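Local coordinates for ABC transporter substrate-binding protein (Rhizobium radiobacter, PDB 6TFX) that binds the opine mannopinic acid as the periplasmic solute-binding component of an ABC transporter that imports mannityl-opines, at residues P20-R29 against N141-P149; A88-R99 against I113-V124. All coordinates share one frame; numbering follows the deposited sequence.

Interaction 1. Residues P20-R29 against N141-P149. With N72 ((2~{R})-2-[[(3~{R},4~{R},5~{S})-3,4,5,6-tetrakis(oxidanyl)-2-oxidanylidene-hexyl]amino]pentanedioic acid), chain C.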
loop_
_atom_site.group_PDB
_atom_site.type_symbol
_atom_site.label_atom_id
_atom_site.label_comp_id
_atom_site.label_asym_id
_atom_site.label_seq_id
_atom_site.Cartn_x
_atom_site.Cartn_y
_atom_site.Cartn_z
ATOM N N PRO A 20 5.535 6.802 -10.163
ATOM C CA PRO A 20 4.610 6.758 -9.027
ATOM C C PRO A 20 3.204 6.306 -9.370
ATOM O O PRO A 20 2.463 5.881 -8.470
ATOM C CB PRO A 20 4.612 8.208 -8.511
ATOM C CG PRO A 20 5.045 9.031 -9.659
ATOM C CD PRO A 20 6.037 8.175 -10.397
ATOM N N HIS A 21 2.827 6.405 -10.666
ATOM C CA HIS A 21 1.480 5.968 -11.061
ATOM C C HIS A 21 1.359 4.439 -11.156
ATOM O O HIS A 21 0.251 3.937 -11.384
ATOM C CB HIS A 21 1.027 6.631 -12.370
ATOM C CG HIS A 21 1.032 8.130 -12.300
ATOM N ND1 HIS A 21 1.614 8.895 -13.291
ATOM C CD2 HIS A 21 0.564 8.950 -11.334
ATOM C CE1 HIS A 21 1.473 10.156 -12.905
ATOM N NE2 HIS A 21 0.838 10.241 -11.744
ATOM N N PHE A 22 2.491 3.708 -10.993
ATOM C CA PHE A 22 2.517 2.241 -11.036
ATOM C C PHE A 22 3.112 1.607 -9.786
ATOM O O PHE A 22 2.844 0.443 -9.529
ATOM C CB PHE A 22 3.237 1.708 -12.275
ATOM C CG PHE A 22 2.462 1.983 -13.530
ATOM C CD1 PHE A 22 1.421 1.140 -13.924
ATOM C CD2 PHE A 22 2.815 3.043 -14.367
ATOM C CE1 PHE A 22 0.705 1.392 -15.111
ATOM C CE2 PHE A 22 2.122 3.273 -15.566
ATOM C CZ PHE A 22 1.076 2.446 -15.925
ATOM N N ALA A 23 3.970 2.337 -9.053
ATOM C CA ALA A 23 4.656 1.753 -7.902
ATOM C C ALA A 23 3.635 1.233 -6.891
ATOM O O ALA A 23 2.794 2.000 -6.414
ATOM C CB ALA A 23 5.586 2.783 -7.274
ATOM N N THR A 24 3.695 -0.092 -6.625
ATOM C CA THR A 24 2.722 -0.803 -5.788
ATOM C C THR A 24 3.341 -1.562 -4.626
ATOM O O THR A 24 2.769 -1.562 -3.537
ATOM C CB THR A 24 1.921 -1.750 -6.692
ATOM O OG1 THR A 24 1.275 -0.980 -7.715
ATOM C CG2 THR A 24 0.891 -2.578 -5.927
ATOM N N THR A 25 4.506 -2.218 -4.845
ATOM C CA THR A 25 5.115 -2.949 -3.733
ATOM C C THR A 25 5.551 -1.942 -2.664
ATOM O O THR A 25 5.838 -0.775 -2.985
ATOM C CB THR A 25 6.315 -3.767 -4.211
ATOM O OG1 THR A 25 7.341 -2.869 -4.605
ATOM C CG2 THR A 25 5.962 -4.732 -5.373
ATOM N N THR A 26 5.651 -2.390 -1.403
ATOM C CA THR A 26 6.096 -1.456 -0.354
ATOM C C THR A 26 7.462 -0.845 -0.733
ATOM O O THR A 26 7.664 0.367 -0.552
ATOM C CB THR A 26 6.221 -2.193 0.982
ATOM O OG1 THR A 26 4.904 -2.524 1.410
ATOM C CG2 THR A 26 6.867 -1.324 2.062
ATOM N N SER A 27 8.391 -1.669 -1.254
ATOM C CA SER A 27 9.723 -1.148 -1.570
ATOM C C SER A 27 9.680 -0.051 -2.641
ATOM O O SER A 27 10.316 0.991 -2.480
ATOM C CB SER A 27 10.661 -2.266 -1.995
ATOM O OG SER A 27 11.959 -1.715 -2.155
ATOM N N ASP A 28 8.922 -0.274 -3.722
ATOM C CA ASP A 28 8.844 0.759 -4.776
ATOM C C ASP A 28 8.126 2.001 -4.227
ATOM O O ASP A 28 8.570 3.123 -4.477
ATOM C CB ASP A 28 8.122 0.223 -6.017
ATOM C CG ASP A 28 8.919 -0.721 -6.914
ATOM O OD1 ASP A 28 10.159 -0.885 -6.688
ATOM O OD2 ASP A 28 8.318 -1.288 -7.854
ATOM N N ARG A 29 7.040 1.812 -3.420
ATOM C CA ARG A 29 6.327 2.971 -2.859
ATOM C C ARG A 29 7.239 3.764 -1.896
ATOM O O ARG A 29 7.104 4.993 -1.782
ATOM C CB ARG A 29 5.072 2.536 -2.093
ATOM C CG ARG A 29 3.988 1.958 -2.986
ATOM C CD ARG A 29 2.817 1.614 -2.100
ATOM N NE ARG A 29 1.703 0.946 -2.779
ATOM C CZ ARG A 29 0.656 1.558 -3.324
ATOM N NH1 ARG A 29 0.610 2.888 -3.393
ATOM N NH2 ARG A 29 -0.342 0.852 -3.828
ATOM N N ASN A 141 0.892 12.921 -1.302
ATOM C CA ASN A 141 2.096 12.166 -1.637
ATOM C C ASN A 141 1.879 10.676 -1.413
ATOM O O ASN A 141 2.495 10.048 -0.543
ATOM C CB ASN A 141 3.321 12.729 -0.905
ATOM C CG ASN A 141 3.202 12.702 0.596
ATOM O OD1 ASN A 141 2.132 12.929 1.169
ATOM N ND2 ASN A 141 4.320 12.483 1.249
ATOM N N PHE A 142 1.011 10.098 -2.249
ATOM C CA PHE A 142 0.748 8.661 -2.221
ATOM C C PHE A 142 0.061 8.295 -3.503
ATOM O O PHE A 142 -0.717 9.094 -4.042
ATOM C CB PHE A 142 -0.129 8.217 -1.025
ATOM C CG PHE A 142 -0.189 6.705 -0.818
ATOM C CD1 PHE A 142 0.959 5.981 -0.509
ATOM C CD2 PHE A 142 -1.397 6.023 -0.900
ATOM C CE1 PHE A 142 0.901 4.593 -0.299
ATOM C CE2 PHE A 142 -1.455 4.637 -0.691
ATOM C CZ PHE A 142 -0.310 3.935 -0.391
ATOM N N SER A 143 0.361 7.097 -3.999
ATOM C CA SER A 143 -0.273 6.562 -5.208
ATOM C C SER A 143 -0.281 7.597 -6.368
ATOM O O SER A 143 0.770 8.117 -6.713
ATOM C CB SER A 143 -1.653 5.979 -4.884
ATOM O OG SER A 143 -1.513 4.867 -4.001
ATOM N N GLY A 144 -1.448 7.934 -6.912
ATOM C CA GLY A 144 -1.521 8.804 -8.080
ATOM C C GLY A 144 -1.352 10.290 -7.858
ATOM O O GLY A 144 -1.486 11.062 -8.806
ATOM N N GLY A 145 -1.104 10.704 -6.615
ATOM C CA GLY A 145 -0.981 12.135 -6.326
ATOM C C GLY A 145 0.370 12.756 -6.654
ATOM O O GLY A 145 0.486 13.976 -6.835
ATOM N N PHE A 146 1.418 11.923 -6.731
ATOM C CA PHE A 146 2.767 12.444 -6.967
ATOM C C PHE A 146 2.869 13.120 -8.322
ATOM O O PHE A 146 2.307 12.621 -9.299
ATOM C CB PHE A 146 3.769 11.305 -6.936
ATOM C CG PHE A 146 3.959 10.698 -5.565
ATOM C CD1 PHE A 146 4.716 11.354 -4.594
ATOM C CD2 PHE A 146 3.484 9.422 -5.282
ATOM C CE1 PHE A 146 4.967 10.758 -3.347
ATOM C CE2 PHE A 146 3.717 8.831 -4.023
ATOM C CZ PHE A 146 4.452 9.504 -3.067
ATOM N N ILE A 147 3.617 14.235 -8.375
ATOM C CA ILE A 147 3.794 14.997 -9.608
ATOM C C ILE A 147 5.107 14.619 -10.282
ATOM O O ILE A 147 6.151 14.580 -9.642
ATOM C CB ILE A 147 3.687 16.519 -9.348
ATOM C CG1 ILE A 147 2.390 16.884 -8.580
ATOM C CG2 ILE A 147 3.837 17.341 -10.648
ATOM C CD1 ILE A 147 1.043 16.453 -9.261
ATOM N N ILE A 148 5.037 14.372 -11.587
ATOM C CA ILE A 148 6.217 14.048 -12.398
ATOM C C ILE A 148 6.428 15.106 -13.514
ATOM O O ILE A 148 5.477 15.830 -13.844
ATOM C CB ILE A 148 6.197 12.606 -12.963
ATOM C CG1 ILE A 148 5.192 12.459 -14.136
ATOM C CG2 ILE A 148 5.929 11.591 -11.845
ATOM C CD1 ILE A 148 5.171 11.068 -14.785
ATOM N N PRO A 149 7.644 15.187 -14.107
ATOM C CA PRO A 149 7.890 16.226 -15.119
ATOM C C PRO A 149 7.421 15.788 -16.494
ATOM O O PRO A 149 7.799 14.720 -16.967
ATOM C CB PRO A 149 9.413 16.454 -15.072
ATOM C CG PRO A 149 9.959 15.443 -14.104
ATOM C CD PRO A 149 8.886 14.444 -13.804
HETATM O OAB N72 C . 2.928 -10.801 7.090
HETATM C CAF N72 C . 2.137 -10.064 6.136
HETATM C CAG N72 C . 2.911 -9.309 5.005
HETATM O OAC N72 C . 4.270 -9.166 5.266
HETATM C CAH N72 C . 2.113 -8.106 4.497
HETATM O OAM N72 C . 1.042 -7.596 5.195
HETATM C CAI N72 C . 2.508 -6.716 4.038
HETATM O OAD N72 C . 3.659 -6.273 4.723
HETATM C CAJ N72 C . 2.477 -6.580 2.536
HETATM O OAE N72 C . 1.731 -7.356 1.885
HETATM C CAK N72 C . 3.394 -5.545 1.824
HETATM N N N72 C . 2.620 -4.470 1.250
HETATM C CA N72 C . 2.551 -4.254 -0.145
HETATM C C N72 C . 3.051 -5.331 -1.067
HETATM O O N72 C . 2.474 -6.333 -1.649
HETATM C CB N72 C . 1.195 -3.640 -0.506
HETATM C CG N72 C . 0.652 -3.794 -1.927
HETATM C CD N72 C . -0.271 -2.649 -2.352
HETATM O OE1 N72 C . -0.131 -1.470 -1.892
HETATM O OE2 N72 C . -1.171 -2.891 -3.186
HETATM O OXT N72 C . 4.242 -5.007 -1.227
HETATM O O HOH W 1 -0.140 12.674 -10.573
HETATM O O HOH W 2 2.519 5.253 -3.409
HETATM O O HOH W 3 -3.079 2.524 -4.271
#
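With CG set beside its backbone N (chi1 -68°) and the chain extended from CG to NE, Arg-29 leaves the first turn of its helix and reaches Phe-142 and Ser-143. Phe-142, its CG anti to the backbone N (chi1 -169°), turns one ring face to Arg-29, and NH1 lies 3.3 Å from CZ of Phe-142, the guanidinium and ring planes 19° apart. NH1 of Arg-29 also donates to OG of Ser-143 (3.0 Å), which lies in the guanidinium plane. Two waters add bridges, NH1 to Ser-143 N and NH2 to Ser-143 OG. The Arg-29 end of this contact lines the opine pocket of a family 5 solute-binding protein: NE and NH2 make weak bonds to OE1 of a mannopinic acid carboxylate, an anion that a cationic side chain suits, and Thr-26 N donates to the ligand's OXT. NE also donates to Thr-24 O (2.8 Å). Farther from the ligand, the compact ring of Pro-20 packs against Phe-146 and Ile-148, its CG pressed to 3.5 Å from Ile-148 CG2. His-21 reaches Gly-144 O and Phe-146 O through a water 2.9 Å from its NE2, while its ND1 is probably hydrogen-bonded to Lys-97.

Interaction 2. Residues A88-R99 against I113-V124; sequences ADDVVFSLDKAR and IQKVEAVDAKTV
OD1 of Asp-96 is gripped by two nitrogens of Arg-99, NE at 2.9 Å and NH2 at 3.2 Å, in a side-on salt bridge. Both nitrogens approach from the same face of the carboxylate, and OD1 lies in the guanidinium plane, so the pairing limits rotation of the arginine head. Thus held, the head lies against the start of strand 113-118: CG2 of Ile-113 sits over one guanidinium face, toward its rim, and NH2 gives a weak bond to Gln-114 O. Waters join NH1 to Ile-113 O and, more weakly on the arginine side, NH2 to the backbone N of Val-116. A long side chain with several donors suits this place, where Gln-114 and Lys-115 form a classic beta bulge opposite Thr-127. The whole is a helix laid along one face of a four-stranded antiparallel sheet, nearly antiparallel to the edge strand 113-118, at 164° with the axes 7.4 Å apart. Small and branched residues suit that spacing. Val-116 slots between Val-92 and Leu-95, its CG2 4.0 Å from Leu-95 CB, and Val-92 CG2 rests on the backbone at Ala-118 N. On the neighbouring strand, CG2 of Val-124 reaches Val-91 CB at 3.8 Å. The small methyl of Ala-88 suits the close approach at the helix start: CB packs among Ala-118, Val-124 and the carbonyl of Asp-120. Ala-88 N, one of the amides at the helix start, donates to Ala-121 O (2.8 Å). That carbonyl belongs to the type I turn from Asp-120 to Thr-123, which is braced from within: OD1 of Asp-120 accepts from Lys-122 N, an Asx turn, and also from Thr-123 OG1.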
loop_
_atom_site.group_PDB
_atom_site.type_symbol
_atom_site.label_atom_id
_atom_site.label_comp_id
_atom_site.label_asym_id
_atom_site.label_seq_id
_atom_site.Cartn_x
_atom_site.Cartn_y
_atom_site.Cartn_z
ATOM N N ALA A 88 2.507 24.531 -13.648
ATOM C CA ALA A 88 1.132 24.033 -13.734
ATOM C C ALA A 88 1.001 23.009 -14.884
ATOM O O ALA A 88 0.260 22.030 -14.733
ATOM C CB ALA A 88 0.175 25.188 -13.956
ATOM N N ASP A 89 1.772 23.175 -16.009
ATOM C CA ASP A 89 1.705 22.176 -17.091
ATOM C C ASP A 89 2.148 20.774 -16.628
ATOM O O ASP A 89 1.617 19.777 -17.115
ATOM C CB ASP A 89 2.542 22.623 -18.300
ATOM C CG ASP A 89 1.890 23.721 -19.152
ATOM O OD1 ASP A 89 0.694 24.049 -18.911
ATOM O OD2 ASP A 89 2.566 24.239 -20.067
ATOM N N ASP A 90 3.133 20.695 -15.709
ATOM C CA ASP A 90 3.569 19.398 -15.172
ATOM C C ASP A 90 2.444 18.779 -14.341
ATOM O O ASP A 90 2.251 17.566 -14.373
ATOM C CB ASP A 90 4.802 19.580 -14.265
ATOM C CG ASP A 90 6.037 19.995 -15.033
ATOM O OD1 ASP A 90 6.305 19.389 -16.096
ATOM O OD2 ASP A 90 6.756 20.917 -14.556
ATOM N N VAL A 91 1.732 19.618 -13.554
ATOM C CA VAL A 91 0.628 19.134 -12.714
ATOM C C VAL A 91 -0.501 18.602 -13.591
ATOM O O VAL A 91 -1.031 17.522 -13.320
ATOM C CB VAL A 91 0.141 20.217 -11.728
ATOM C CG1 VAL A 91 -1.088 19.741 -10.954
ATOM C CG2 VAL A 91 1.269 20.623 -10.778
ATOM N N VAL A 92 -0.875 19.366 -14.645
ATOM C CA VAL A 92 -1.917 18.921 -15.573
ATOM C C VAL A 92 -1.492 17.595 -16.188
ATOM O O VAL A 92 -2.290 16.663 -16.226
ATOM C CB VAL A 92 -2.177 19.992 -16.675
ATOM C CG1 VAL A 92 -3.135 19.462 -17.741
ATOM C CG2 VAL A 92 -2.729 21.272 -16.037
ATOM N N PHE A 93 -0.228 17.514 -16.685
ATOM C CA PHE A 93 0.237 16.291 -17.310
ATOM C C PHE A 93 0.161 15.106 -16.325
ATOM O O PHE A 93 -0.338 14.019 -16.668
ATOM C CB PHE A 93 1.677 16.468 -17.817
ATOM C CG PHE A 93 2.284 15.172 -18.302
ATOM C CD1 PHE A 93 2.000 14.684 -19.574
ATOM C CD2 PHE A 93 3.096 14.410 -17.464
ATOM C CE1 PHE A 93 2.531 13.460 -20.004
ATOM C CE2 PHE A 93 3.611 13.180 -17.891
ATOM C CZ PHE A 93 3.320 12.717 -19.151
ATOM N N SER A 94 0.636 15.335 -15.090
ATOM C CA SER A 94 0.699 14.261 -14.093
ATOM C C SER A 94 -0.663 13.753 -13.677
ATOM O O SER A 94 -0.874 12.534 -13.661
ATOM C CB SER A 94 1.472 14.705 -12.861
ATOM O OG SER A 94 2.790 15.061 -13.214
ATOM N N LEU A 95 -1.581 14.673 -13.316
ATOM C CA LEU A 95 -2.932 14.280 -12.870
ATOM C C LEU A 95 -3.733 13.677 -14.004
ATOM O O LEU A 95 -4.466 12.710 -13.781
ATOM C CB LEU A 95 -3.669 15.453 -12.211
ATOM C CG LEU A 95 -3.043 15.906 -10.896
ATOM C CD1 LEU A 95 -3.849 17.054 -10.307
ATOM C CD2 LEU A 95 -2.977 14.741 -9.847
ATOM N N ASP A 96 -3.520 14.164 -15.263
ATOM C CA ASP A 96 -4.239 13.518 -16.361
ATOM C C ASP A 96 -3.693 12.112 -16.587
ATOM O O ASP A 96 -4.433 11.227 -17.030
ATOM C CB ASP A 96 -4.099 14.320 -17.661
ATOM C CG ASP A 96 -4.966 15.560 -17.716
ATOM O OD1 ASP A 96 -5.890 15.689 -16.857
ATOM O OD2 ASP A 96 -4.742 16.400 -18.627
ATOM N N LYS A 97 -2.383 11.916 -16.344
ATOM C CA LYS A 97 -1.772 10.589 -16.483
ATOM C C LYS A 97 -2.324 9.678 -15.368
ATOM O O LYS A 97 -2.784 8.587 -15.662
ATOM C CB LYS A 97 -0.243 10.673 -16.405
ATOM C CG LYS A 97 0.451 9.329 -16.607
ATOM C CD LYS A 97 1.968 9.508 -16.598
ATOM C CE LYS A 97 2.707 8.191 -16.680
ATOM N NZ LYS A 97 2.422 7.322 -15.503
ATOM N N ALA A 98 -2.352 10.171 -14.113
ATOM C CA ALA A 98 -2.839 9.408 -12.958
ATOM C C ALA A 98 -4.277 8.921 -13.160
ATOM O O ALA A 98 -4.603 7.820 -12.730
ATOM C CB ALA A 98 -2.774 10.282 -11.711
ATOM N N ARG A 99 -5.126 9.739 -13.797
ATOM C CA ARG A 99 -6.536 9.404 -13.974
ATOM C C ARG A 99 -6.855 8.622 -15.252
ATOM O O ARG A 99 -8.022 8.328 -15.510
ATOM C CB ARG A 99 -7.412 10.656 -13.847
ATOM C CG ARG A 99 -7.324 11.647 -14.984
ATOM C CD ARG A 99 -7.741 13.010 -14.440
ATOM N NE ARG A 99 -7.872 14.017 -15.499
ATOM C CZ ARG A 99 -8.989 14.254 -16.174
ATOM N NH1 ARG A 99 -10.085 13.547 -15.928
ATOM N NH2 ARG A 99 -9.020 15.196 -17.106
ATOM N N ILE A 113 -12.792 13.287 -11.055
ATOM C CA ILE A 113 -12.154 14.486 -11.592
ATOM C C ILE A 113 -12.678 14.677 -13.026
ATOM O O ILE A 113 -12.630 13.727 -13.814
ATOM C CB ILE A 113 -10.601 14.385 -11.561
ATOM C CG1 ILE A 113 -10.068 14.421 -10.099
ATOM C CG2 ILE A 113 -9.978 15.508 -12.398
ATOM C CD1 ILE A 113 -8.454 14.480 -9.974
ATOM N N GLN A 114 -13.165 15.882 -13.357
ATOM C CA GLN A 114 -13.654 16.158 -14.707
ATOM C C GLN A 114 -12.504 16.715 -15.553
ATOM O O GLN A 114 -12.248 16.218 -16.653
ATOM C CB GLN A 114 -14.820 17.158 -14.671
ATOM C CG GLN A 114 -15.459 17.308 -16.028
ATOM C CD GLN A 114 -16.249 18.585 -16.174
ATOM O OE1 GLN A 114 -16.868 19.077 -15.226
ATOM N NE2 GLN A 114 -16.247 19.132 -17.393
ATOM N N LYS A 115 -11.833 17.778 -15.049
ATOM C CA LYS A 115 -10.716 18.356 -15.785
ATOM C C LYS A 115 -9.675 18.970 -14.873
ATOM O O LYS A 115 -9.956 19.274 -13.712
ATOM C CB LYS A 115 -11.174 19.335 -16.882
ATOM C CG LYS A 115 -12.242 20.310 -16.466
ATOM C CD LYS A 115 -12.877 21.009 -17.673
ATOM C CE LYS A 115 -13.765 22.131 -17.208
ATOM N NZ LYS A 115 -14.388 22.849 -18.354
ATOM N N VAL A 116 -8.446 19.095 -15.404
ATOM C CA VAL A 116 -7.311 19.704 -14.697
ATOM C C VAL A 116 -6.751 20.674 -15.728
ATOM O O VAL A 116 -6.389 20.257 -16.844
ATOM C CB VAL A 116 -6.251 18.665 -14.250
ATOM C CG1 VAL A 116 -5.164 19.346 -13.414
ATOM C CG2 VAL A 116 -6.902 17.525 -13.456
ATOM N N GLU A 117 -6.691 21.958 -15.361
ATOM C CA GLU A 117 -6.271 23.011 -16.292
ATOM C C GLU A 117 -5.210 23.934 -15.710
ATOM O O GLU A 117 -5.261 24.273 -14.528
ATOM C CB GLU A 117 -7.489 23.866 -16.693
ATOM C CG GLU A 117 -8.587 23.070 -17.381
ATOM C CD GLU A 117 -9.893 23.802 -17.602
ATOM O OE1 GLU A 117 -10.543 24.198 -16.605
ATOM O OE2 GLU A 117 -10.278 23.959 -18.783
ATOM N N ALA A 118 -4.277 24.379 -16.572
ATOM C CA ALA A 118 -3.247 25.333 -16.185
ATOM C C ALA A 118 -3.815 26.715 -16.496
ATOM O O ALA A 118 -3.946 27.072 -17.678
ATOM C CB ALA A 118 -1.977 25.088 -16.998
ATOM N N VAL A 119 -4.196 27.472 -15.454
ATOM C CA VAL A 119 -4.765 28.828 -15.624
ATOM C C VAL A 119 -3.614 29.757 -16.034
ATOM O O VAL A 119 -3.770 30.618 -16.900
ATOM C CB VAL A 119 -5.490 29.301 -14.343
ATOM C CG1 VAL A 119 -5.988 30.737 -14.481
ATOM C CG2 VAL A 119 -6.647 28.361 -14.008
ATOM N N ASP A 120 -2.453 29.547 -15.406
ATOM C CA ASP A 120 -1.180 30.200 -15.715
ATOM C C ASP A 120 -0.086 29.272 -15.220
ATOM O O ASP A 120 -0.423 28.204 -14.690
ATOM C CB ASP A 120 -1.096 31.636 -15.153
ATOM C CG ASP A 120 -1.255 31.750 -13.658
ATOM O OD1 ASP A 120 -0.683 30.903 -12.934
ATOM O OD2 ASP A 120 -1.927 32.715 -13.202
ATOM N N ALA A 121 1.207 29.644 -15.366
ATOM C CA ALA A 121 2.326 28.762 -14.975
ATOM C C ALA A 121 2.336 28.341 -13.503
ATOM O O ALA A 121 2.935 27.305 -13.175
ATOM C CB ALA A 121 3.660 29.395 -15.348
ATOM N N LYS A 122 1.675 29.124 -12.620
ATOM C CA LYS A 122 1.656 28.816 -11.186
ATOM C C LYS A 122 0.240 28.614 -10.614
ATOM O O LYS A 122 0.050 28.756 -9.411
ATOM C CB LYS A 122 2.440 29.889 -10.385
ATOM C CG LYS A 122 1.849 31.311 -10.473
ATOM C CD LYS A 122 2.667 32.340 -9.687
ATOM C CE LYS A 122 2.274 33.761 -10.017
ATOM N NZ LYS A 122 1.575 34.426 -8.887
ATOM N N THR A 123 -0.754 28.343 -11.464
ATOM C CA THR A 123 -2.127 28.183 -10.994
ATOM C C THR A 123 -2.765 26.998 -11.708
ATOM O O THR A 123 -2.797 26.975 -12.940
ATOM C CB THR A 123 -2.932 29.480 -11.242
ATOM O OG1 THR A 123 -2.241 30.574 -10.633
ATOM C CG2 THR A 123 -4.353 29.405 -10.695
ATOM N N VAL A 124 -3.288 26.032 -10.918
ATOM C CA VAL A 124 -3.942 24.825 -11.429
ATOM C C VAL A 124 -5.402 24.855 -10.980
ATOM O O VAL A 124 -5.672 25.052 -9.792
ATOM C CB VAL A 124 -3.242 23.552 -10.861
ATOM C CG1 VAL A 124 -3.988 22.283 -11.292
ATOM C CG2 VAL A 124 -1.782 23.489 -11.306
HETATM O O HOH W 4 -11.009 11.326 -14.298
HETATM O O HOH W 5 -8.237 18.052 -18.085
#

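How the interactions relate
Helix 88-98 is half of interaction 2 and also touches interaction 1: one side faces the sheet, while Ser-94, Lys-97 and Ala-98 meet segments 20-29 and 141-149. Ile-148 N probably donates to Ser-94 OG, and Ala-98 CB packs on Gly-144 O. Along the chain, interaction 2 is nested inside the loop closed by interaction 1, their centres about 17 Å apart. Interaction 1 is buried, joins loops and a helix start, and at one end meets the ligand. Interaction 2 is partly buried and farther from the chain centre, with aliphatic packing between polar ends. Each uses an arginine, but Arg-29 faces the ligand carboxylate and Arg-99 a carboxylate of its own segment.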